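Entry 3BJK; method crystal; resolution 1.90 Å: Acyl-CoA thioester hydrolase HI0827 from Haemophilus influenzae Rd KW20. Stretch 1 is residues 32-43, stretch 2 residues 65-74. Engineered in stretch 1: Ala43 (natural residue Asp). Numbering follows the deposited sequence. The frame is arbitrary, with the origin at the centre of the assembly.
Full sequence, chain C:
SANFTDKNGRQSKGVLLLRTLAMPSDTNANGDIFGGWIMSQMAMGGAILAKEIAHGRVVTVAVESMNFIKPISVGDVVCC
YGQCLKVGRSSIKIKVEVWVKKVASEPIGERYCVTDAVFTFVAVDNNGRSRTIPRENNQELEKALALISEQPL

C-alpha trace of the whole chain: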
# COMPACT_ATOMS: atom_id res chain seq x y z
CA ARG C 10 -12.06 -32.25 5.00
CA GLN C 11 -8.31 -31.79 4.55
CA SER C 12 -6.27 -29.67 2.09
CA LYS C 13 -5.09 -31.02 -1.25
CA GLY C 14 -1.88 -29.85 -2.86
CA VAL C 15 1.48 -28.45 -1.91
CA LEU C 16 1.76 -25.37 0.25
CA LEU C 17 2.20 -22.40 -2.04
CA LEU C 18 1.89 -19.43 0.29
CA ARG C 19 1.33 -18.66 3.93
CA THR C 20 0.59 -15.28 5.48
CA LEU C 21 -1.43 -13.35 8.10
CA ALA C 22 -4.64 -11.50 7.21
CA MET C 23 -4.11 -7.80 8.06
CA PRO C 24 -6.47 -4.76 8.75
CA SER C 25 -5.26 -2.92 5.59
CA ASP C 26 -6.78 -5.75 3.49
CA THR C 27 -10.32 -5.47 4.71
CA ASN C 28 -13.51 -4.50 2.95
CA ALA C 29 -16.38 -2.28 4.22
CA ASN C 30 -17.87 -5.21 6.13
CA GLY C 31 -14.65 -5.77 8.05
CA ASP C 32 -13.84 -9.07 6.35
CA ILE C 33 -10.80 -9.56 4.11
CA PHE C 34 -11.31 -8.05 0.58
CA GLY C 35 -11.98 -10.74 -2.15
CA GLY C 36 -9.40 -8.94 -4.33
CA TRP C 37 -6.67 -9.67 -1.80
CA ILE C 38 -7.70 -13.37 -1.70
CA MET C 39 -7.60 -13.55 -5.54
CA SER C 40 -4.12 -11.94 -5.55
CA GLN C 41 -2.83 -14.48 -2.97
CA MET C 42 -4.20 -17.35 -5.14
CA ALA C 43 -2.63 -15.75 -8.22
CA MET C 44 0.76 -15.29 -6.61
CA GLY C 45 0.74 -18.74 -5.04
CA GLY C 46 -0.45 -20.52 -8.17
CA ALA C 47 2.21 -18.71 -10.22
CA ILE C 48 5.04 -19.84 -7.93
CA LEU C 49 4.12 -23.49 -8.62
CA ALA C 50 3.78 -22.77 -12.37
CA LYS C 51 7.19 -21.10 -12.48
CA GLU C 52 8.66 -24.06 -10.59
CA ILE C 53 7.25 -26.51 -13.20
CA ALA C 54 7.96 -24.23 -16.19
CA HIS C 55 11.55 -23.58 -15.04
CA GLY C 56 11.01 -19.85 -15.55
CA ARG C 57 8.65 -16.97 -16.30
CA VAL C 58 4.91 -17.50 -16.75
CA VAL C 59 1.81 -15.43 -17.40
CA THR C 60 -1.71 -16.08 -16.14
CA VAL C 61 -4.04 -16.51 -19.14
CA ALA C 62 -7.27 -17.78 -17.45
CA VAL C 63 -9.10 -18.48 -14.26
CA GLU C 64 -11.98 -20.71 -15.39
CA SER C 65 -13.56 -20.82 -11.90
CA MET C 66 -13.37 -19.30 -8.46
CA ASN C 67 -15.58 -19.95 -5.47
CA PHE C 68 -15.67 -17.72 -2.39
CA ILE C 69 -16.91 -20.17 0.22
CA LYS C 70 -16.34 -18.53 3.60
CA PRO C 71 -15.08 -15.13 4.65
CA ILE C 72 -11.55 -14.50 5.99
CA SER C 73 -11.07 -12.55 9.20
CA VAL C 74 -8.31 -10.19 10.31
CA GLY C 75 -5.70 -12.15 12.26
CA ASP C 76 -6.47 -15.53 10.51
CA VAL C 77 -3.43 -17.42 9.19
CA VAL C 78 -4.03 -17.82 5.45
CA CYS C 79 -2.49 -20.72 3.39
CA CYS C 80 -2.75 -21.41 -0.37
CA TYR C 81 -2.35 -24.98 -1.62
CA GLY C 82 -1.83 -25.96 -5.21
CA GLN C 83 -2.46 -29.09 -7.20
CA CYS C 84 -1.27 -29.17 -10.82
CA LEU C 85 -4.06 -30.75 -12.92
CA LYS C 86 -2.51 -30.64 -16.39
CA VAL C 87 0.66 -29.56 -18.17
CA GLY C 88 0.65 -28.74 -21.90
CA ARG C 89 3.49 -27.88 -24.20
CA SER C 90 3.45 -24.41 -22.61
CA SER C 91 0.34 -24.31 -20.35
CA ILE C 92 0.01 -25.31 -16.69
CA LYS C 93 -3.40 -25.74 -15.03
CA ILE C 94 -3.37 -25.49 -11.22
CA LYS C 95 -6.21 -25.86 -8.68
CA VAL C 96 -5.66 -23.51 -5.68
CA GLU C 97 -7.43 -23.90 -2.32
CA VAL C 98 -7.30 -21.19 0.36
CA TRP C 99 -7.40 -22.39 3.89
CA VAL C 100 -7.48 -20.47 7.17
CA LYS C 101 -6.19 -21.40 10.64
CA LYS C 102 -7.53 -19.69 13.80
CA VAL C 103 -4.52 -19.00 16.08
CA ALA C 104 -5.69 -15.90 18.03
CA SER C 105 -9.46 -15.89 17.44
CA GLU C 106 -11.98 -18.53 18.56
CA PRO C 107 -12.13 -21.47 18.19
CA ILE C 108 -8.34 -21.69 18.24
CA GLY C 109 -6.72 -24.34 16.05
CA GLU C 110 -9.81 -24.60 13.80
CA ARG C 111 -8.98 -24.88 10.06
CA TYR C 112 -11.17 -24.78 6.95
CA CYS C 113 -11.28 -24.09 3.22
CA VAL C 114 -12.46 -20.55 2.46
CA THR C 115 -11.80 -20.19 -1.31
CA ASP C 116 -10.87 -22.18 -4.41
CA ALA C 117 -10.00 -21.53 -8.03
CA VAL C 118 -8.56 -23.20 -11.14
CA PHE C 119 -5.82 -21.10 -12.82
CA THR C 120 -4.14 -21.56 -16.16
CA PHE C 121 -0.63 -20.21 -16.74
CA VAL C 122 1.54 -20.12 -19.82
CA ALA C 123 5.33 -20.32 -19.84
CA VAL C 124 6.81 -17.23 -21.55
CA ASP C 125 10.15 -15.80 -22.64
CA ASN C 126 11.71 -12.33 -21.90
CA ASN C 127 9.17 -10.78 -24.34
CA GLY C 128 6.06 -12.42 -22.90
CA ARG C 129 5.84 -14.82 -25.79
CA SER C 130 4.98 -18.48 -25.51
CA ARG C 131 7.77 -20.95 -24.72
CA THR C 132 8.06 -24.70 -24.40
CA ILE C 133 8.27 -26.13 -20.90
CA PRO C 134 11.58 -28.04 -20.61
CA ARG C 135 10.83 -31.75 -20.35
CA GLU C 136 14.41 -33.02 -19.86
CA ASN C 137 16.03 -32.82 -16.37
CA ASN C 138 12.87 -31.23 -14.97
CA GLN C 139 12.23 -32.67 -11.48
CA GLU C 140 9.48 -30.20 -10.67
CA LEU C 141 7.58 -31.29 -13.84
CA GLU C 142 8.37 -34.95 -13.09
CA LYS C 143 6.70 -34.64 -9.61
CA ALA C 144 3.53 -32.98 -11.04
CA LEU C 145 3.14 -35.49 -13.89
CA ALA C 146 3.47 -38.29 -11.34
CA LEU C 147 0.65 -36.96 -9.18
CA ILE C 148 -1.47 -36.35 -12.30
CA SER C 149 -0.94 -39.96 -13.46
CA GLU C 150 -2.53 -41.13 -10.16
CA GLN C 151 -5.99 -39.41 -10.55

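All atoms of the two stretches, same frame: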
# COMPACT_ATOMS: atom_id res chain seq x y z
N ASP C 32 -14.48 -7.83 6.77
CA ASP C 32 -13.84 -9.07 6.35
C ASP C 32 -12.70 -8.76 5.42
O ASP C 32 -12.61 -7.64 4.90
CB ASP C 32 -14.83 -9.97 5.62
CG ASP C 32 -16.02 -10.35 6.48
OD1 ASP C 32 -15.82 -10.73 7.64
OD2 ASP C 32 -17.15 -10.28 5.97
N ILE C 33 -11.84 -9.74 5.16
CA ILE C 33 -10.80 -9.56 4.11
C ILE C 33 -11.41 -9.37 2.68
O ILE C 33 -12.24 -10.13 2.23
CB ILE C 33 -9.72 -10.69 4.17
CG1 ILE C 33 -8.92 -10.62 5.51
CG2 ILE C 33 -8.78 -10.68 2.97
CD1 ILE C 33 -8.04 -9.34 5.79
N PHE C 34 -10.96 -8.32 2.00
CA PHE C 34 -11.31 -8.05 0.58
C PHE C 34 -11.05 -9.25 -0.39
O PHE C 34 -9.98 -9.81 -0.41
CB PHE C 34 -10.54 -6.76 0.14
CG PHE C 34 -10.70 -6.41 -1.30
CD1 PHE C 34 -11.97 -6.42 -1.90
CD2 PHE C 34 -9.60 -5.99 -2.05
CE1 PHE C 34 -12.14 -6.06 -3.28
CE2 PHE C 34 -9.76 -5.61 -3.39
CZ PHE C 34 -11.05 -5.65 -4.02
N GLY C 35 -12.08 -9.67 -1.13
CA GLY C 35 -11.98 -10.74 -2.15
C GLY C 35 -10.83 -10.55 -3.12
O GLY C 35 -10.19 -11.51 -3.52
N GLY C 36 -10.55 -9.31 -3.48
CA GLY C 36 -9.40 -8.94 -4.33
C GLY C 36 -8.06 -9.36 -3.77
O GLY C 36 -7.19 -9.80 -4.51
N TRP C 37 -7.91 -9.26 -2.45
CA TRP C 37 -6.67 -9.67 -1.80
C TRP C 37 -6.57 -11.19 -1.89
O TRP C 37 -5.48 -11.69 -2.14
CB TRP C 37 -6.62 -9.17 -0.35
CG TRP C 37 -5.37 -9.60 0.42
CD1 TRP C 37 -4.18 -8.97 0.45
CD2 TRP C 37 -5.21 -10.82 1.22
NE1 TRP C 37 -3.29 -9.68 1.24
CE2 TRP C 37 -3.91 -10.80 1.75
CE3 TRP C 37 -6.06 -11.89 1.55
CZ2 TRP C 37 -3.41 -11.81 2.58
CZ3 TRP C 37 -5.59 -12.88 2.41
CH2 TRP C 37 -4.25 -12.83 2.92
N ILE C 38 -7.67 -11.89 -1.66
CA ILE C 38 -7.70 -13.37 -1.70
C ILE C 38 -7.30 -13.84 -3.11
O ILE C 38 -6.44 -14.69 -3.27
CB ILE C 38 -9.10 -13.99 -1.28
CG1 ILE C 38 -9.52 -13.50 0.11
CG2 ILE C 38 -9.06 -15.53 -1.37
CD1 ILE C 38 -10.94 -13.90 0.57
N MET C 39 -7.94 -13.26 -4.13
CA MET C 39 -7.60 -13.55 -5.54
C MET C 39 -6.12 -13.36 -5.88
O MET C 39 -5.53 -14.21 -6.59
CB MET C 39 -8.47 -12.69 -6.46
CG MET C 39 -9.95 -13.02 -6.37
SD MET C 39 -10.97 -12.26 -7.66
CE MET C 39 -11.17 -10.68 -7.10
N SER C 40 -5.54 -12.26 -5.38
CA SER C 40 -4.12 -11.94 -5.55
C SER C 40 -3.23 -12.97 -4.91
O SER C 40 -2.24 -13.39 -5.53
CB SER C 40 -3.78 -10.58 -4.95
OG SER C 40 -4.42 -9.56 -5.65
N GLN C 41 -3.59 -13.40 -3.68
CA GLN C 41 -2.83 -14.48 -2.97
C GLN C 41 -2.88 -15.77 -3.80
O GLN C 41 -1.86 -16.40 -4.03
CB GLN C 41 -3.43 -14.74 -1.56
CG GLN C 41 -3.15 -13.68 -0.59
CD GLN C 41 -1.67 -13.57 -0.22
OE1 GLN C 41 -1.08 -12.59 -0.52
NE2 GLN C 41 -1.06 -14.62 0.38
N MET C 42 -4.05 -16.15 -4.27
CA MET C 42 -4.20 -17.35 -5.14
C MET C 42 -3.38 -17.22 -6.39
O MET C 42 -2.69 -18.15 -6.74
CB MET C 42 -5.65 -17.62 -5.49
CG MET C 42 -6.54 -17.99 -4.26
SD MET C 42 -8.16 -18.64 -4.69
CE MET C 42 -8.97 -17.17 -5.22
N ALA C 43 -3.41 -16.03 -7.01
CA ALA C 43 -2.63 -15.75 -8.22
C ALA C 43 -1.12 -15.87 -8.03
O ALA C 43 -0.38 -16.48 -8.89
CB ALA C 43 -2.95 -14.37 -8.70
N SER C 65 -12.63 -20.81 -13.04
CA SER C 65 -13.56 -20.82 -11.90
C SER C 65 -12.92 -20.28 -10.65
O SER C 65 -11.76 -20.51 -10.42
CB SER C 65 -14.11 -22.23 -11.61
OG SER C 65 -13.04 -23.09 -11.24
N MET C 66 -13.70 -19.57 -9.83
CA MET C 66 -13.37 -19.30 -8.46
C MET C 66 -14.63 -19.35 -7.62
O MET C 66 -15.71 -18.95 -8.08
CB MET C 66 -12.79 -17.94 -8.21
CG MET C 66 -11.72 -17.53 -9.04
SD MET C 66 -11.16 -15.91 -8.40
CE MET C 66 -10.21 -15.38 -9.84
N ASN C 67 -14.48 -19.85 -6.42
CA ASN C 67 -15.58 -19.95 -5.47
C ASN C 67 -15.15 -19.34 -4.16
O ASN C 67 -14.12 -19.74 -3.61
CB ASN C 67 -16.01 -21.40 -5.27
CG ASN C 67 -16.56 -22.00 -6.53
OD1 ASN C 67 -17.69 -21.73 -6.89
ND2 ASN C 67 -15.73 -22.77 -7.26
N PHE C 68 -15.90 -18.34 -3.67
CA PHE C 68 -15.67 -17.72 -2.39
C PHE C 68 -16.60 -18.41 -1.45
O PHE C 68 -17.81 -18.22 -1.51
CB PHE C 68 -15.90 -16.20 -2.43
CG PHE C 68 -15.00 -15.50 -3.41
CD1 PHE C 68 -13.72 -15.09 -3.03
CD2 PHE C 68 -15.44 -15.23 -4.70
CE1 PHE C 68 -12.85 -14.49 -3.96
CE2 PHE C 68 -14.58 -14.59 -5.63
CZ PHE C 68 -13.30 -14.26 -5.24
N ILE C 69 -16.05 -19.26 -0.59
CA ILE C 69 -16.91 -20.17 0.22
C ILE C 69 -17.26 -19.60 1.59
O ILE C 69 -18.42 -19.65 2.00
CB ILE C 69 -16.24 -21.58 0.37
CG1 ILE C 69 -15.92 -22.15 -1.02
CG2 ILE C 69 -17.13 -22.49 1.16
CD1 ILE C 69 -14.73 -23.12 -1.08
N LYS C 70 -16.24 -19.08 2.27
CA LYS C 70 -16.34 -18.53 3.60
C LYS C 70 -15.50 -17.27 3.65
O LYS C 70 -14.49 -17.16 2.94
CB LYS C 70 -15.88 -19.57 4.66
CG LYS C 70 -16.74 -20.87 4.74
CD LYS C 70 -15.85 -22.10 5.26
CE LYS C 70 -16.39 -23.62 5.01
NZ LYS C 70 -15.45 -24.53 4.11
N PRO C 71 -15.90 -16.32 4.49
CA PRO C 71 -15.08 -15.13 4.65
C PRO C 71 -13.76 -15.36 5.42
O PRO C 71 -13.68 -16.28 6.24
CB PRO C 71 -15.99 -14.17 5.41
CG PRO C 71 -16.95 -15.00 6.12
CD PRO C 71 -17.12 -16.27 5.33
N ILE C 72 -12.78 -14.53 5.17
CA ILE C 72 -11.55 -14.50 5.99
C ILE C 72 -11.58 -13.35 6.96
O ILE C 72 -12.04 -12.27 6.63
CB ILE C 72 -10.26 -14.41 5.08
CG1 ILE C 72 -10.15 -15.60 4.16
CG2 ILE C 72 -9.00 -14.28 5.95
CD1 ILE C 72 -9.03 -15.53 3.21
N SER C 73 -11.10 -13.57 8.18
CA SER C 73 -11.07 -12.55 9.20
C SER C 73 -9.66 -12.00 9.41
O SER C 73 -8.67 -12.71 9.26
CB SER C 73 -11.56 -13.09 10.54
OG SER C 73 -12.94 -13.40 10.43
N VAL C 74 -9.58 -10.76 9.83
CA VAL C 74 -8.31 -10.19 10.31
C VAL C 74 -7.68 -11.09 11.39
O VAL C 74 -8.33 -11.49 12.34
CB VAL C 74 -8.50 -8.74 10.86
CG1 VAL C 74 -7.23 -8.22 11.49
CG2 VAL C 74 -8.92 -7.83 9.74
O HOH W 1 -13.24 -12.52 3.23

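The two stretches meet in two ways: near Ile33 and Ile72 their backbones lie close enough to bond, while farther along the helix that begins at Gly35 stands off from the strand 65-68 and side chains must bridge the gap. The closest approach of the helix and strand axes is 10.8 Å, with their directions 132° apart, a spacing that long, apolar side chains can fill.

The backbone link is a single direct hydrogen bond, from Ile33 N to Ile72 O, 2.9 Å long and almost perfectly straight at 178°. Its counterpart passes through a water, which donates to Ile33 O at 2.8 Å and accepts from Ile72 N at 2.8 Å. The water thus satisfies two polar groups that do not reach each other directly.

Around this link the side chains are mostly branched and apolar. Ile33 points toward the other stretch, and with both chi angles in m its CG1 lies 3.7 Å from Ile72 CG2, while its CD1 reaches to 4.3 Å from Val74 CG2. Ile72 has the largest covered area of any residue here, although its CA-to-CB bond points sideways. Its m, t conformation carries CD1 out to the helix, where it lies 3.6 Å from Ile38 CD1. The CA-to-CB bond of Ile38 points toward the other stretch, and the residue adopts the same m, t pair, so two extended isoleucines meet tip to tip. The same Ile72 CD1 lies 4.4 Å from Trp37 CZ3, at the edge of the indole and near its plane. Trp37 starts sideways, but its t chi1 and a chi2 of 87° bring the end of the ring nearer. A beta-branched residue with a reaching delta carbon suits this position because one methyl group can serve two neighbours while CG2 packs against a third.

Beside the backbone link, Asp32 CG lies 4.0 Å from Pro71 CB, a contact of carbon with carbon; the carboxylate suits this partly exposed place, and its OD2 is hydrogen-bonded to a residue just outside the two stretches.

Farther along the helix, flexible methionines take over. Met39 and Met42 share nearly the same m, t, m conformation: the trans chi2 extends each chain and the m chi3 turns its terminal methyl. Met66, in m, t, t, is extended to its end and carries its sulfur to the helix, with SD 3.7 Å from Met39 SD and 4.1 Å from Met42 CE. Unbranched chains with polarizable sulfur fit such a buried gap well.

Phe68 also leaves its backbone sideways, and chi1 of -59° with chi2 of -87° brings its ring nearer the helix. There CZ meets Met39 CG at 3.7 Å, at the ring edge, and Met39 SD lies 5.3 Å from the ring centroid, also at the edge. The ring's CE1 comes to 4.0 Å from Gly35 O. Gly35 leaves the helix start slim beside this aromatic, although an ideal CB would fit, 3.8 Å from Phe68 CE1.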